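PDB 6F2P: paenibacillus xanthan lyase from Paenibacillus, which cleaves xanthan by beta-elimination, probably at the terminal mannosyl-glucuronosyl linkage of its side chains, as a member of polysaccharide lyase family 8. Local coordinates for residues Gly369-Val374 with Met386-Ile391; Thr407-Thr412 with Met471-Val476; Gly43-Met48 with Ala95-Asp100. One frame throughout, in Å; residues are numbered along the deposited sequence.

Contact 1: residues Gly369-Val374 with Met386-Ile391; sequences GMDRAV and MFSSRI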
loop_
_atom_site.group_PDB
_atom_site.type_symbol
_atom_site.label_atom_id
_atom_site.label_comp_id
_atom_site.label_asym_id
_atom_site.label_seq_id
_atom_site.Cartn_x
_atom_site.Cartn_y
_atom_site.Cartn_z
ATOM N N GLY A 369 -2.975 -1.475 -1.078
ATOM C CA GLY A 369 -4.355 -1.085 -0.853
ATOM C C GLY A 369 -4.978 -1.681 0.402
ATOM O O GLY A 369 -6.031 -1.229 0.849
ATOM N N MET A 370 -4.332 -2.691 0.978
ATOM C CA MET A 370 -4.857 -3.319 2.180
ATOM C C MET A 370 -3.777 -3.651 3.208
ATOM O O MET A 370 -3.960 -4.541 4.042
ATOM C CB MET A 370 -5.638 -4.579 1.819
ATOM C CG MET A 370 -4.776 -5.670 1.239
ATOM S SD MET A 370 -5.783 -7.046 0.685
ATOM C CE MET A 370 -4.532 -8.167 0.094
ATOM N N ASP A 371 -2.659 -2.933 3.151
ATOM C CA ASP A 371 -1.549 -3.144 4.082
ATOM C C ASP A 371 -1.146 -4.614 4.244
ATOM O O ASP A 371 -1.080 -5.123 5.364
ATOM C CB ASP A 371 -1.866 -2.527 5.448
ATOM C CG ASP A 371 -1.991 -1.004 5.393
ATOM O OD1 ASP A 371 -1.574 -0.394 4.374
ATOM O OD2 ASP A 371 -2.506 -0.423 6.381
ATOM N N ARG A 372 -0.895 -5.289 3.125
ATOM C CA ARG A 372 -0.476 -6.690 3.153
ATOM C C ARG A 372 0.688 -6.910 2.203
ATOM O O ARG A 372 0.907 -6.128 1.276
ATOM C CB ARG A 372 -1.626 -7.621 2.764
ATOM C CG ARG A 372 -2.805 -7.599 3.715
ATOM C CD ARG A 372 -2.454 -8.250 5.044
ATOM N NE ARG A 372 -3.640 -8.519 5.861
ATOM C CZ ARG A 372 -4.107 -7.706 6.804
ATOM N NH1 ARG A 372 -3.489 -6.555 7.066
ATOM N NH2 ARG A 372 -5.192 -8.044 7.490
ATOM N N ALA A 373 1.431 -7.985 2.428
ATOM C CA ALA A 373 2.545 -8.335 1.555
ATOM C C ALA A 373 2.710 -9.852 1.515
ATOM O O ALA A 373 2.422 -10.549 2.500
ATOM C CB ALA A 373 3.828 -7.671 2.031
ATOM N N VAL A 374 3.160 -10.360 0.372
ATOM C CA VAL A 374 3.418 -11.785 0.226
ATOM C C VAL A 374 4.763 -12.037 -0.443
ATOM O O VAL A 374 5.076 -11.449 -1.486
ATOM C CB VAL A 374 2.310 -12.493 -0.580
ATOM C CG1 VAL A 374 2.659 -13.950 -0.796
ATOM C CG2 VAL A 374 0.989 -12.383 0.139
ATOM N N MET A 386 -0.332 -6.119 8.320
ATOM C CA MET A 386 -0.134 -4.844 8.978
ATOM C C MET A 386 -1.444 -4.074 9.076
ATOM O O MET A 386 -2.467 -4.491 8.527
ATOM C CB MET A 386 0.863 -4.003 8.175
ATOM C CG MET A 386 2.199 -4.665 7.949
ATOM S SD MET A 386 3.237 -3.768 6.778
ATOM C CE MET A 386 2.525 -4.270 5.205
ATOM N N PHE A 387 -1.404 -2.944 9.774
ATOM C CA PHE A 387 -2.482 -1.975 9.689
ATOM C C PHE A 387 -1.955 -0.559 9.876
ATOM O O PHE A 387 -0.829 -0.360 10.326
ATOM C CB PHE A 387 -3.657 -2.324 10.622
ATOM C CG PHE A 387 -3.491 -1.870 12.048
ATOM C CD1 PHE A 387 -2.733 -2.604 12.947
ATOM C CD2 PHE A 387 -4.152 -0.743 12.508
ATOM C CE1 PHE A 387 -2.603 -2.198 14.273
ATOM C CE2 PHE A 387 -4.033 -0.337 13.831
ATOM C CZ PHE A 387 -3.256 -1.069 14.710
ATOM N N SER A 388 -2.762 0.418 9.485
ATOM C CA SER A 388 -2.322 1.801 9.456
ATOM C C SER A 388 -3.505 2.694 9.757
ATOM O O SER A 388 -4.517 2.239 10.278
ATOM C CB SER A 388 -1.788 2.143 8.069
ATOM O OG SER A 388 -2.802 1.988 7.087
ATOM N N SER A 389 -3.386 3.965 9.403
ATOM C CA SER A 389 -4.506 4.878 9.525
ATOM C C SER A 389 -5.480 4.691 8.364
ATOM O O SER A 389 -6.504 5.374 8.293
ATOM C CB SER A 389 -4.009 6.316 9.556
ATOM O OG SER A 389 -3.361 6.632 8.338
ATOM N N ARG A 390 -5.157 3.775 7.453
ATOM C CA ARG A 390 -6.029 3.476 6.319
ATOM C C ARG A 390 -6.748 2.129 6.464
ATOM O O ARG A 390 -7.825 1.920 5.897
ATOM C CB ARG A 390 -5.230 3.448 5.025
ATOM C CG ARG A 390 -4.468 4.704 4.704
ATOM C CD ARG A 390 -3.608 4.466 3.474
ATOM N NE ARG A 390 -2.688 3.349 3.676
ATOM C CZ ARG A 390 -1.463 3.463 4.183
ATOM N NH1 ARG A 390 -0.986 4.651 4.544
ATOM N NH2 ARG A 390 -0.713 2.381 4.329
ATOM N N ILE A 391 -6.134 1.221 7.217
ATOM C CA ILE A 391 -6.600 -0.149 7.325
ATOM C C ILE A 391 -6.719 -0.543 8.789
ATOM O O ILE A 391 -5.783 -0.332 9.566
ATOM C CB ILE A 391 -5.609 -1.102 6.646
ATOM C CG1 ILE A 391 -5.584 -0.863 5.135
ATOM C CG2 ILE A 391 -5.949 -2.544 6.964
ATOM C CD1 ILE A 391 -6.803 -1.373 4.409
HETATM O O HOH W 1 -3.304 0.732 2.719
#
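Both carboxylate oxygens of D371 are bonded. S388 OG donates to D371 OD2 at 2.5 Å, and R390 NH2 makes a salt bridge to D371 OD1 at 2.9 Å; each bond uses a syn lone pair. D371 opens a G1 beta bulge, in which it and R372 both face F367, in the super-sandwich domain. The R390 guanidinium stands 88° from the carboxylate plane, and its bond goes to OD1. A water bridges the pair at the edge of the guanidinium, donating to D371 OD1 and accepting from R390 NE. R390 NH1 is held by S455 O.

S388 OG also accepts from the backbone N of R390 at 3.0 Å in an ST turn, consistent with its proton being turned to D371.

The D371 carbonyl O takes two donors. M386 N approaches D371 O nearly along the C=O axis at 3.2 Å. R372 NH1 comes to D371 O from above the carbonyl plane at 3.3 Å, and R372 NE bonds M279 O. NH1 also makes a weak bond to M386 O.

M386 CE lies against D371 O. I391 runs antiparallel alongside D371, with its CB and CG1 near D371 OD2. I391 CD1 reaches M370 CA at 3.5 Å.

Contact 2: residues Thr407-Thr412 with Met471-Val476; sequences TGDGMT and MELHTV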
loop_
_atom_site.group_PDB
_atom_site.type_symbol
_atom_site.label_atom_id
_atom_site.label_comp_id
_atom_site.label_asym_id
_atom_site.label_seq_id
_atom_site.Cartn_x
_atom_site.Cartn_y
_atom_site.Cartn_z
ATOM N N THR A 407 -3.941 -9.727 15.383
ATOM C CA THR A 407 -3.792 -10.325 14.055
ATOM C C THR A 407 -3.291 -9.347 12.978
ATOM O O THR A 407 -2.934 -9.767 11.875
ATOM C CB THR A 407 -5.096 -11.019 13.570
ATOM O OG1 THR A 407 -6.196 -10.102 13.636
ATOM C CG2 THR A 407 -5.407 -12.239 14.418
ATOM N N GLY A 408 -3.267 -8.054 13.300
ATOM C CA GLY A 408 -2.764 -7.037 12.390
ATOM C C GLY A 408 -1.545 -6.295 12.934
ATOM O O GLY A 408 -1.131 -5.274 12.387
ATOM N N ASP A 409 -0.958 -6.813 14.008
ATOM C CA ASP A 409 0.106 -6.108 14.715
ATOM C C ASP A 409 1.473 -6.415 14.118
ATOM O O ASP A 409 2.430 -6.702 14.839
ATOM C CB ASP A 409 0.094 -6.488 16.197
ATOM C CG ASP A 409 -0.993 -5.778 16.974
ATOM O OD1 ASP A 409 -1.893 -5.170 16.346
ATOM O OD2 ASP A 409 -0.949 -5.832 18.222
ATOM N N GLY A 410 1.566 -6.341 12.797
ATOM C CA GLY A 410 2.768 -6.767 12.120
ATOM C C GLY A 410 2.948 -8.260 12.319
ATOM O O GLY A 410 4.029 -8.725 12.675
ATOM N N MET A 411 1.883 -9.018 12.092
ATOM C CA MET A 411 1.940 -10.464 12.238
ATOM C C MET A 411 2.562 -11.092 11.008
ATOM O O MET A 411 2.328 -10.643 9.892
ATOM C CB MET A 411 0.542 -11.036 12.451
ATOM C CG MET A 411 0.516 -12.527 12.729
ATOM S SD MET A 411 -1.177 -13.131 12.837
ATOM C CE MET A 411 -0.885 -14.905 12.924
ATOM N N THR A 412 3.348 -12.140 11.214
ATOM C CA THR A 412 3.971 -12.842 10.104
ATOM C C THR A 412 3.467 -14.278 9.999
ATOM O O THR A 412 3.363 -14.990 11.003
ATOM C CB THR A 412 5.505 -12.840 10.234
ATOM O OG1 THR A 412 5.890 -13.564 11.407
ATOM C CG2 THR A 412 6.001 -11.429 10.366
ATOM N N MET A 471 6.223 -1.143 9.077
ATOM C CA MET A 471 5.042 -0.691 9.781
ATOM C C MET A 471 5.462 0.080 11.014
ATOM O O MET A 471 6.211 -0.434 11.847
ATOM C CB MET A 471 4.216 -1.900 10.208
ATOM C CG MET A 471 3.043 -1.581 11.102
ATOM S SD MET A 471 2.106 -3.071 11.495
ATOM C CE MET A 471 0.894 -2.390 12.633
ATOM N N GLU A 472 5.002 1.319 11.130
ATOM C CA GLU A 472 5.070 2.001 12.411
ATOM C C GLU A 472 3.857 1.583 13.243
ATOM O O GLU A 472 2.736 2.052 13.031
ATOM C CB GLU A 472 5.125 3.517 12.249
ATOM C CG GLU A 472 5.333 4.245 13.568
ATOM C CD GLU A 472 5.710 5.703 13.381
ATOM O OE1 GLU A 472 5.456 6.246 12.285
ATOM O OE2 GLU A 472 6.263 6.304 14.328
ATOM N N LEU A 473 4.086 0.662 14.168
ATOM C CA LEU A 473 3.034 0.193 15.041
ATOM C C LEU A 473 2.672 1.256 16.061
ATOM O O LEU A 473 3.543 1.922 16.608
ATOM C CB LEU A 473 3.492 -1.068 15.769
ATOM C CG LEU A 473 2.575 -1.524 16.905
ATOM C CD1 LEU A 473 1.201 -1.898 16.362
ATOM C CD2 LEU A 473 3.185 -2.693 17.665
ATOM N N HIS A 474 1.380 1.429 16.295
ATOM C CA HIS A 474 0.908 2.125 17.481
ATOM C C HIS A 474 -0.389 1.474 17.923
ATOM O O HIS A 474 -1.457 1.798 17.401
ATOM C CB HIS A 474 0.661 3.601 17.212
ATOM C CG HIS A 474 0.220 4.352 18.432
ATOM N ND1 HIS A 474 -0.401 5.583 18.365
ATOM C CD2 HIS A 474 0.309 4.044 19.745
ATOM C CE1 HIS A 474 -0.676 5.997 19.590
ATOM N NE2 HIS A 474 -0.260 5.082 20.447
ATOM N N THR A 475 -0.278 0.541 18.864
ATOM C CA THR A 475 -1.420 -0.196 19.391
ATOM C C THR A 475 -2.537 0.756 19.791
ATOM O O THR A 475 -2.289 1.747 20.481
ATOM C CB THR A 475 -1.003 -1.036 20.615
ATOM O OG1 THR A 475 0.203 -1.753 20.312
ATOM C CG2 THR A 475 -2.095 -2.030 20.978
ATOM N N VAL A 476 -3.764 0.487 19.350
ATOM C CA VAL A 476 -4.845 1.414 19.677
ATOM C C VAL A 476 -5.236 1.259 21.142
ATOM O O VAL A 476 -5.288 0.144 21.667
ATOM C CB VAL A 476 -6.065 1.322 18.719
ATOM C CG1 VAL A 476 -5.625 0.911 17.323
ATOM C CG2 VAL A 476 -7.088 0.369 19.236
HETATM O O HOH W 2 0.578 -4.495 19.732
#
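M471 makes three of the four residue contacts. Its CB points toward 407-412 from strand 466-474. CG stands anti to the backbone N (chi1 173°), and the chain stays extended beyond it, so the thioether reaches straight across. M471 SD arrives 3.6 Å from G410 N and 3.8 Å from G410 CA. At the tip, M471 CE lies 3.5 Å from G408 O. The methionine therefore meets backbone atoms of the loop, not side chains.

The loop is shaped by an inverse gamma turn centred on D409, closed by a weak bond from G410 N to G408 O. G410 has a phi of 65° and begins a G1 beta bulge: G410 and M411 both face S385 of strand 380-385, at the start of strand 411-415. M471 belongs to a different antiparallel sheet of the super-sandwich domain, and its side chain also touches W486 on strand 481-488.

L473 points the same way, but its CD1 only comes within 4.5 Å of D409 CG. The D409 carboxylate has polar partners beyond the two segments: H406 ND1 at OD2 and Q446 NE2 at OD1. A water links the segments, donating to D409 OD2 at 2.5 Å and accepting from T475 OG1 at 2.8 Å.

Contact 3: residues Gly43-Met48 with Ala95-Asp100; sequences GYWDSM and AALKAD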
loop_
_atom_site.group_PDB
_atom_site.type_symbol
_atom_site.label_atom_id
_atom_site.label_comp_id
_atom_site.label_asym_id
_atom_site.label_seq_id
_atom_site.Cartn_x
_atom_site.Cartn_y
_atom_site.Cartn_z
ATOM N N GLY A 43 -32.250 -38.038 6.368
ATOM C CA GLY A 43 -32.292 -37.360 7.649
ATOM C C GLY A 43 -33.450 -36.380 7.799
ATOM O O GLY A 43 -34.262 -36.480 8.734
ATOM N N TYR A 44 -33.525 -35.424 6.879
ATOM C CA TYR A 44 -34.534 -34.378 6.967
ATOM C C TYR A 44 -35.906 -34.913 6.604
ATOM O O TYR A 44 -36.922 -34.360 7.029
ATOM C CB TYR A 44 -34.155 -33.186 6.087
ATOM C CG TYR A 44 -32.947 -32.444 6.611
ATOM C CD1 TYR A 44 -32.905 -32.007 7.926
ATOM C CD2 TYR A 44 -31.844 -32.191 5.801
ATOM C CE1 TYR A 44 -31.809 -31.340 8.420
ATOM C CE2 TYR A 44 -30.740 -31.515 6.292
ATOM C CZ TYR A 44 -30.731 -31.095 7.604
ATOM O OH TYR A 44 -29.649 -30.422 8.117
ATOM N N TRP A 45 -35.937 -35.984 5.815
ATOM C CA TRP A 45 -37.203 -36.619 5.463
ATOM C C TRP A 45 -37.775 -37.266 6.730
ATOM O O TRP A 45 -38.974 -37.174 7.026
ATOM C CB TRP A 45 -36.996 -37.666 4.365
ATOM C CG TRP A 45 -38.271 -38.129 3.731
ATOM C CD1 TRP A 45 -39.501 -37.540 3.832
ATOM C CD2 TRP A 45 -38.446 -39.279 2.894
ATOM N NE1 TRP A 45 -40.430 -38.251 3.108
ATOM C CE2 TRP A 45 -39.808 -39.324 2.522
ATOM C CE3 TRP A 45 -37.587 -40.272 2.424
ATOM C CZ2 TRP A 45 -40.329 -40.329 1.703
ATOM C CZ3 TRP A 45 -38.108 -41.272 1.612
ATOM C CH2 TRP A 45 -39.468 -41.292 1.263
ATOM N N ASP A 46 -36.888 -37.903 7.483
ATOM C CA ASP A 46 -37.255 -38.569 8.711
ATOM C C ASP A 46 -37.768 -37.586 9.747
ATOM O O ASP A 46 -38.743 -37.867 10.430
ATOM C CB ASP A 46 -36.064 -39.359 9.262
ATOM C CG ASP A 46 -35.793 -40.626 8.469
ATOM O OD1 ASP A 46 -36.670 -41.021 7.661
ATOM O OD2 ASP A 46 -34.714 -41.228 8.656
ATOM N N SER A 47 -37.120 -36.433 9.866
ATOM C CA SER A 47 -37.510 -35.460 10.885
ATOM C C SER A 47 -38.631 -34.546 10.422
ATOM O O SER A 47 -39.093 -33.704 11.179
ATOM C CB SER A 47 -36.317 -34.615 11.312
ATOM O OG SER A 47 -35.698 -34.012 10.188
ATOM N N MET A 48 -39.072 -34.704 9.182
ATOM C CA MET A 48 -40.060 -33.787 8.637
ATOM C C MET A 48 -41.442 -33.947 9.284
ATOM O O MET A 48 -41.905 -35.057 9.543
ATOM C CB MET A 48 -40.165 -33.939 7.115
ATOM C CG MET A 48 -41.065 -32.893 6.461
ATOM S SD MET A 48 -41.169 -33.025 4.667
ATOM C CE MET A 48 -42.114 -31.560 4.276
ATOM N N ALA A 95 -41.174 -41.813 -5.175
ATOM C CA ALA A 95 -42.460 -41.133 -5.342
ATOM C C ALA A 95 -42.970 -40.511 -4.059
ATOM O O ALA A 95 -43.580 -39.439 -4.084
ATOM C CB ALA A 95 -43.496 -42.081 -5.905
ATOM N N ALA A 96 -42.732 -41.190 -2.941
ATOM C CA ALA A 96 -43.174 -40.689 -1.648
ATOM C C ALA A 96 -42.361 -39.452 -1.282
ATOM O O ALA A 96 -42.910 -38.465 -0.794
ATOM C CB ALA A 96 -43.035 -41.757 -0.593
ATOM N N LEU A 97 -41.053 -39.514 -1.532
ATOM C CA LEU A 97 -40.156 -38.370 -1.353
ATOM C C LEU A 97 -40.640 -37.178 -2.172
ATOM O O LEU A 97 -40.811 -36.083 -1.638
ATOM C CB LEU A 97 -38.732 -38.742 -1.769
ATOM C CG LEU A 97 -37.636 -37.707 -1.521
ATOM C CD1 LEU A 97 -37.690 -37.257 -0.077
ATOM C CD2 LEU A 97 -36.266 -38.291 -1.856
ATOM N N LYS A 98 -40.866 -37.409 -3.465
ATOM C CA LYS A 98 -41.416 -36.398 -4.369
ATOM C C LYS A 98 -42.656 -35.732 -3.774
ATOM O O LYS A 98 -42.735 -34.504 -3.687
ATOM C CB LYS A 98 -41.751 -37.022 -5.730
ATOM C CG LYS A 98 -42.524 -36.107 -6.686
ATOM C CD LYS A 98 -42.752 -36.782 -8.041
ATOM C CE LYS A 98 -44.242 -36.936 -8.365
ATOM N NZ LYS A 98 -44.783 -35.814 -9.197
ATOM N N ALA A 99 -43.610 -36.553 -3.346
ATOM C CA ALA A 99 -44.866 -36.044 -2.803
ATOM C C ALA A 99 -44.634 -35.185 -1.571
ATOM O O ALA A 99 -45.274 -34.150 -1.403
ATOM C CB ALA A 99 -45.819 -37.190 -2.490
ATOM N N ASP A 100 -43.715 -35.614 -0.711
ATOM C CA ASP A 100 -43.449 -34.881 0.521
ATOM C C ASP A 100 -42.746 -33.556 0.251
ATOM O O ASP A 100 -43.035 -32.542 0.898
ATOM C CB ASP A 100 -42.668 -35.742 1.513
ATOM C CG ASP A 100 -43.568 -36.707 2.275
ATOM O OD1 ASP A 100 -44.774 -36.406 2.401
ATOM O OD2 ASP A 100 -43.073 -37.760 2.740
#
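Segment 43-48 is the last turn of helix 28-46 and the chain leaving it. Segment 95-100 is the first turn of helix 95-111. The S47 N to G43 O bond keeps the helical pattern, and M48 then turns into an extended conformation. On the other side, A99 N bonds A95 O and D100 N bonds A96 O, while L97 N is bonded to N94 OD1. The backbones come nearest at W45 and L97, with 7.6 Å between their CA atoms. Both helices belong to the N-terminal alpha-helical domain, which in this family is an incomplete alpha/alpha toroid.

W45 bridges the two helices. Its CG is anti to the backbone N (chi1 -167°), which carries the indole across to the other helix. Three residues meet it in different ways. L97 CD1 sits over one ring face, 3.7 Å from W45 CD2, in a CH-pi contact with the five-membered ring. A96 CB lies at the edge, 3.8 Å from W45 CZ2. D100 OD2 is also at the edge, in the ring plane, and accepts from W45 NE1 at 2.7 Å. That bond is almost straight (174°) and uses the anti lone pair of OD2. The carboxylate is turned 68° from the indole.

The M48 side chain is extended, and its CE lies 3.6 Å from D100 O. M80 of helix 68-85 touches both W45 and L97. An alanine in place of W45 would lose the N-H donor to D100 and the ring face under L97, and would probably loosen the packing between these helix ends.

The indole thus meets an alkyl group with its face and an acid with its edge. The bond to a carboxylate would probably polarise the N-H and, with L97 on the face, probably restricts the rotation of the ring.

Along the chain, contact 3 closes first, then contact 1, then contact 2. Contacts 1 and 2 are neighbours in the super-sandwich domain, with centres 10 Å apart. They touch directly: M386 CB and F387 O pack on SD and CE of M471. Both reach the four-stranded sheet, contact 1 at strand 372-377 and contact 2 at the outermost strand 411-415. Contact 2 also joins that sheet to the nine-stranded one through strand 466-474. Contact 3 is remote, in the N-terminal helical domain, its centre 51 Å and 53 Å from the centres of contacts 1 and 2. Contacts 1 and 2 thus form one buried region tying two super-sandwich sheets, while contact 3 joins two helix ends.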